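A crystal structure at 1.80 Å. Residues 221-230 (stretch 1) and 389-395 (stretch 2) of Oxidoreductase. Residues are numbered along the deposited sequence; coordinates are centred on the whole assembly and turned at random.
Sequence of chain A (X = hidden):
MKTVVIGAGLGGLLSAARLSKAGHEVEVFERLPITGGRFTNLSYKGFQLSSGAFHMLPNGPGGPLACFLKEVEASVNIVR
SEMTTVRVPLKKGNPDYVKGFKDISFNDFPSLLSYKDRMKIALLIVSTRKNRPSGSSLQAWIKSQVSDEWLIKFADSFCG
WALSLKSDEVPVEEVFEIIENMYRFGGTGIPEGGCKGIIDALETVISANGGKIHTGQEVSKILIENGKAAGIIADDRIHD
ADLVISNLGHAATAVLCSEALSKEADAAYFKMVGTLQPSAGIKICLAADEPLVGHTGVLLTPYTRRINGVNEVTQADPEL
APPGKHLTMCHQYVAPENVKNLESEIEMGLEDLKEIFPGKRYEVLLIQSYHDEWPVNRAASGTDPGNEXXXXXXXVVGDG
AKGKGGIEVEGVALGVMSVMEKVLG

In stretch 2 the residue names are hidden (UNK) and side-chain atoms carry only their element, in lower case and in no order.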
# COMPACT_ATOMS: atom_id res chain seq x y z
N LYS A 221 15.29 -11.05 19.10
CA LYS A 221 14.67 -10.72 20.36
C LYS A 221 14.69 -9.23 20.64
O LYS A 221 15.64 -8.53 20.27
CB LYS A 221 15.37 -11.49 21.50
CG LYS A 221 14.80 -11.22 22.87
CD LYS A 221 15.50 -12.06 23.96
CE LYS A 221 15.04 -11.61 25.34
NZ LYS A 221 15.48 -12.54 26.43
N ILE A 222 13.63 -8.74 21.27
CA ILE A 222 13.62 -7.39 21.81
C ILE A 222 13.85 -7.49 23.31
O ILE A 222 13.08 -8.16 24.02
CB ILE A 222 12.30 -6.65 21.50
CG1 ILE A 222 12.14 -6.44 19.99
CG2 ILE A 222 12.24 -5.31 22.24
CD1 ILE A 222 10.74 -5.92 19.57
N LEU A 223 14.90 -6.84 23.81
CA LEU A 223 15.20 -6.89 25.23
C LEU A 223 14.36 -5.88 25.99
O LEU A 223 14.32 -4.70 25.62
CB LEU A 223 16.68 -6.61 25.47
CG LEU A 223 17.68 -7.39 24.64
CD1 LEU A 223 19.06 -6.76 24.81
CD2 LEU A 223 17.69 -8.85 25.05
N ILE A 224 13.69 -6.35 27.03
CA ILE A 224 12.84 -5.52 27.85
C ILE A 224 13.33 -5.59 29.29
O ILE A 224 13.55 -6.68 29.82
CB ILE A 224 11.39 -6.02 27.83
CG1 ILE A 224 10.84 -6.01 26.39
CG2 ILE A 224 10.51 -5.16 28.73
CD1 ILE A 224 10.59 -4.64 25.84
N GLU A 225 13.49 -4.43 29.92
CA GLU A 225 13.91 -4.38 31.32
C GLU A 225 12.96 -3.49 32.10
O GLU A 225 12.87 -2.29 31.83
CB GLU A 225 15.34 -3.86 31.42
CG GLU A 225 16.37 -4.78 30.78
CD GLU A 225 17.78 -4.23 30.85
OE1 GLU A 225 18.11 -3.52 31.83
OE2 GLU A 225 18.57 -4.51 29.92
N ASN A 226 12.24 -4.09 33.03
CA ASN A 226 11.26 -3.36 33.84
C ASN A 226 10.19 -2.65 33.01
O ASN A 226 9.86 -1.49 33.27
CB ASN A 226 11.96 -2.36 34.77
CG ASN A 226 12.72 -3.05 35.90
OD1 ASN A 226 13.95 -3.12 35.88
ND2 ASN A 226 12.00 -3.54 36.90
N GLY A 227 9.63 -3.36 32.04
CA GLY A 227 8.57 -2.82 31.19
C GLY A 227 9.07 -1.81 30.18
O GLY A 227 8.27 -1.14 29.53
N LYS A 228 10.39 -1.71 30.04
CA LYS A 228 10.98 -0.73 29.13
C LYS A 228 11.91 -1.36 28.09
O LYS A 228 12.73 -2.23 28.40
CB LYS A 228 11.74 0.33 29.95
CG LYS A 228 12.45 1.35 29.09
CD LYS A 228 11.46 2.24 28.34
CE LYS A 228 12.18 3.28 27.49
NZ LYS A 228 13.17 2.62 26.58
N ALA A 229 11.79 -0.92 26.84
CA ALA A 229 12.69 -1.41 25.80
C ALA A 229 14.11 -1.07 26.19
O ALA A 229 14.38 0.05 26.61
CB ALA A 229 12.35 -0.77 24.46
N ALA A 230 15.03 -2.02 26.01
CA ALA A 230 16.41 -1.84 26.45
C ALA A 230 17.41 -2.20 25.37
O ALA A 230 18.62 -2.00 25.52
CB ALA A 230 16.66 -2.67 27.72
N UNK A 389 2.93 -0.15 22.14
CA UNK A 389 2.95 -1.52 22.64
C UNK A 389 2.89 -1.43 24.16
O UNK A 389 2.87 -0.33 24.72
o UNK A 389 5.37 -1.76 22.93
c UNK A 389 4.47 -2.11 20.70
c UNK A 389 4.23 -2.27 22.21
N UNK A 390 2.87 -2.59 24.83
CA UNK A 390 2.85 -2.60 26.30
C UNK A 390 4.14 -2.06 26.92
O UNK A 390 4.18 -1.84 28.14
c UNK A 390 2.58 -3.92 24.27
c UNK A 390 2.00 -4.66 25.44
c UNK A 390 2.70 -4.09 26.63
N UNK A 391 5.16 -1.83 26.11
CA UNK A 391 6.48 -1.48 26.63
C UNK A 391 6.89 -0.07 26.24
O UNK A 391 6.84 0.31 25.06
c UNK A 391 6.43 -6.09 25.60
c UNK A 391 6.79 -4.75 25.36
c UNK A 391 6.41 -6.58 26.89
c UNK A 391 7.14 -3.92 26.41
c UNK A 391 7.52 -2.49 26.15
c UNK A 391 7.11 -4.41 27.70
c UNK A 391 6.76 -5.74 27.95
N UNK A 392 7.30 0.72 27.22
CA UNK A 392 7.80 2.05 26.91
C UNK A 392 9.03 1.98 26.03
O UNK A 392 9.87 1.10 26.18
o UNK A 392 6.87 3.39 28.64
c UNK A 392 8.08 2.85 28.19
N UNK A 393 9.13 2.92 25.09
CA UNK A 393 10.28 2.99 24.20
C UNK A 393 10.25 2.00 23.04
O UNK A 393 11.19 1.92 22.27
N UNK A 394 9.15 1.24 22.93
CA UNK A 394 8.96 0.34 21.80
C UNK A 394 7.74 0.74 20.99
O UNK A 394 6.62 0.74 21.52
c UNK A 394 8.45 -2.14 21.20
c UNK A 394 8.20 -3.49 21.84
c UNK A 394 8.81 -1.11 22.29
c UNK A 394 9.55 -2.22 20.16
N UNK A 395 7.96 1.10 19.73
CA UNK A 395 6.89 1.47 18.80
C UNK A 395 6.89 0.60 17.54
O UNK A 395 7.93 0.08 17.14
c UNK A 395 6.55 5.68 21.69
o UNK A 395 6.39 6.56 22.75
c UNK A 395 7.02 2.94 18.39
c UNK A 395 6.86 3.91 19.56
c UNK A 395 7.81 5.18 21.39
c UNK A 395 5.45 5.31 20.95
c UNK A 395 7.95 4.30 20.32
c UNK A 395 5.61 4.42 19.88

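Position 389 carries three side-chain atoms, a carbon bearing one oxygen and one carbon, and it touches nothing on stretch 1. That branched set is threonine. The hydroxyl of Thr389 works inside its own stretch: Thr389 OG1 donates to the backbone O of residue 394 at 3.1 Å and accepts from the backbone N of residue 391 at 3.2 Å, tying the loop across its base.

At 390, three carbons close a ring onto the backbone nitrogen and barely meet stretch 1, which can only be proline, Pro390.

Position 391 has one carbon, then a ring of six carbons with no oxygen attached, and Ile224 CD1 sits over one ring face: phenylalanine. The CA-to-CB bond of Phe391 points toward stretch 1, and Ile224 CD1 lies 3.6 Å from Phe391 CG and 4.0 Å from the ring centroid, in a CH-pi contact. Gly227 O lies near the ring plane at the edge and also receives a CA-H...O contact from Phe391 CA at 3.4 Å.

Position 392 shows one carbon and then one oxygen, the carbon lying against Lys228, so it is serine. Its backbone does the pairing: Ser392 N donates to Gly227 O at 3.1 Å, and Ser392 O accepts from Ala229 N at 2.9 Å, the latter almost straight at 177°. The CA-to-CB bond of Ser392 points sideways, and Ser392 CB lies 3.4 Å from Lys228 CD.

Position 393 has no side-chain atoms, and Lys228 NZ lies near its CA: glycine. Its phi of 79° favours that choice, and so does the space: an ideal CB would fall 2.3 Å from Lys228 NZ, a clash. Lys228 NZ, which donates to Ala229 O at 2.8 Å, lies 3.8 Å from Gly393 CA.

Position 394 has four carbons forked at the second, reaching Ile222 and Ala229, hence leucine. Leu394 CD1 meets Ile222 CD1 at 3.9 Å, while Leu394 CB lies 4.2 Å from Ala229 CB.

Position 395 has one carbon, then a six-carbon ring bearing an oxygen, out of reach of stretch 1: tyrosine, Tyr395.

The contact joins two turns through a single bridge, Lys228 with Ser392. The type I' turn from Glu225 to Lys228 includes Gly227, whose O accepts from Ser392 N; Ala229, just after it, donates its N to Ser392 O. Ser392 itself lies in a type II turn from Phe391 to Leu394. The design rule is economical: pair one residue through its backbone, use glycine where the turn and a neighbouring lysine leave no room, and let hydrocarbon surfaces do the packing.

Stretch 2, residues 389-395: TPFSGLY
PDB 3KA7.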